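Local structure of cellulase (3B7M) at residues F99-P104 with S110-L115. The protein probably hydrolyses internal beta-1,4-glucosidic bonds of cellulose as a family 12 endoglucanase, here an engineered form of a thermostable enzyme. Sequence-based numbering, arbitrary orientation.
Sequences FFAANP and SGDAEL
The F99 ring overlaps the side chain of E114 obliquely, with CE1 3.5 Å from E114 CD. The two side chains run alongside each other on one face of a beta hairpin, strands 91-101 and 112-122, in the beta-jelly-roll fold of family 12. Ring and carboxylate planes are 39° apart. E114 CG stands anti to the backbone N (chi1 179°), which carries the chain along the ring. E114 OE2 also lies close to the carboxylate of D97. With an alanine in place of E114, the CE1-CZ side of the F99 ring would probably lose the chain beside it, and the ring would be freer to shift.

On the opposite face F100 and A113 bring apolar side chains together. F100 CB lies beside A113 CB, 4.4 Å away, and the F100 ring receives L115 CB at its edge, in plane, 3.9 Å from CE1. I175 and A178 of helix 171-181 pack against F100 and L115, respectively. F100 and A113 form the antiparallel hydrogen-bonded pair, joined by two N-H...O bonds, each 2.9 Å (F100 N to A113 O and A113 N to F100 O). Past the strand end, A102 N donates to G111 O at 2.8 Å.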
# COMPACT_ATOMS: atom_id res chain seq x y z
N PHE A 99 -7.14 0.41 -3.62
CA PHE A 99 -8.32 -0.45 -3.78
C PHE A 99 -9.41 0.12 -4.68
O PHE A 99 -9.77 1.30 -4.58
CB PHE A 99 -8.90 -0.83 -2.42
CG PHE A 99 -8.05 -1.81 -1.67
CD1 PHE A 99 -8.13 -3.18 -1.96
CD2 PHE A 99 -7.16 -1.38 -0.69
CE1 PHE A 99 -7.33 -4.10 -1.28
CE2 PHE A 99 -6.36 -2.29 0.01
CZ PHE A 99 -6.45 -3.65 -0.29
N PHE A 100 -9.92 -0.74 -5.57
CA PHE A 100 -10.98 -0.41 -6.51
C PHE A 100 -12.14 -1.36 -6.33
O PHE A 100 -11.93 -2.55 -6.08
CB PHE A 100 -10.50 -0.53 -7.96
CG PHE A 100 -9.29 0.29 -8.27
CD1 PHE A 100 -8.02 -0.20 -7.99
CD2 PHE A 100 -9.41 1.54 -8.83
CE1 PHE A 100 -6.88 0.56 -8.28
CE2 PHE A 100 -8.28 2.30 -9.12
CZ PHE A 100 -7.02 1.80 -8.85
N ALA A 101 -13.36 -0.85 -6.48
CA ALA A 101 -14.55 -1.69 -6.45
C ALA A 101 -15.58 -1.20 -7.45
O ALA A 101 -15.74 0.01 -7.68
CB ALA A 101 -15.13 -1.71 -5.05
N ALA A 102 -16.29 -2.15 -8.06
CA ALA A 102 -17.40 -1.83 -8.94
C ALA A 102 -18.51 -1.14 -8.15
O ALA A 102 -19.14 -0.19 -8.62
CB ALA A 102 -17.92 -3.09 -9.62
N ASN A 103 -18.73 -1.62 -6.93
CA ASN A 103 -19.87 -1.21 -6.14
C ASN A 103 -19.44 -0.76 -4.75
O ASN A 103 -19.15 -1.62 -3.91
CB ASN A 103 -20.85 -2.38 -6.02
CG ASN A 103 -22.27 -1.95 -5.64
OD1 ASN A 103 -22.53 -0.79 -5.30
ND2 ASN A 103 -23.20 -2.91 -5.69
N PRO A 104 -19.44 0.57 -4.50
CA PRO A 104 -19.01 1.08 -3.17
C PRO A 104 -19.95 0.62 -2.06
O PRO A 104 -19.63 0.73 -0.87
CB PRO A 104 -19.11 2.61 -3.32
CG PRO A 104 -19.28 2.87 -4.81
CD PRO A 104 -19.90 1.64 -5.39
N SER A 110 -15.11 -10.68 -8.52
CA SER A 110 -14.36 -10.41 -9.74
C SER A 110 -14.52 -8.93 -10.17
O SER A 110 -14.06 -8.53 -11.25
CB SER A 110 -14.80 -11.39 -10.85
OG SER A 110 -14.13 -11.16 -12.08
N GLY A 111 -15.17 -8.14 -9.31
CA GLY A 111 -15.44 -6.72 -9.57
C GLY A 111 -14.76 -5.83 -8.55
O GLY A 111 -15.22 -4.72 -8.26
N ASP A 112 -13.66 -6.34 -8.02
CA ASP A 112 -12.85 -5.70 -6.99
C ASP A 112 -11.39 -5.93 -7.36
O ASP A 112 -11.03 -6.99 -7.88
CB ASP A 112 -13.13 -6.38 -5.67
CG ASP A 112 -12.51 -5.67 -4.50
OD1 ASP A 112 -12.46 -4.42 -4.50
OD2 ASP A 112 -12.08 -6.35 -3.56
N ALA A 113 -10.55 -4.92 -7.12
CA ALA A 113 -9.13 -5.03 -7.42
C ALA A 113 -8.25 -4.32 -6.41
O ALA A 113 -8.66 -3.38 -5.72
CB ALA A 113 -8.84 -4.53 -8.83
N GLU A 114 -7.02 -4.80 -6.34
CA GLU A 114 -6.02 -4.29 -5.45
C GLU A 114 -4.80 -4.02 -6.31
O GLU A 114 -4.30 -4.93 -6.98
CB GLU A 114 -5.72 -5.36 -4.40
CG GLU A 114 -4.66 -5.01 -3.39
CD GLU A 114 -4.54 -6.02 -2.23
OE1 GLU A 114 -5.31 -7.02 -2.18
OE2 GLU A 114 -3.66 -5.81 -1.37
N LEU A 115 -4.35 -2.77 -6.32
CA LEU A 115 -3.14 -2.39 -7.05
C LEU A 115 -2.03 -1.99 -6.08
O LEU A 115 -2.19 -1.06 -5.30
CB LEU A 115 -3.43 -1.24 -8.03
CG LEU A 115 -2.42 -0.95 -9.15
CD1 LEU A 115 -3.12 -0.39 -10.38
CD2 LEU A 115 -1.33 0.01 -8.69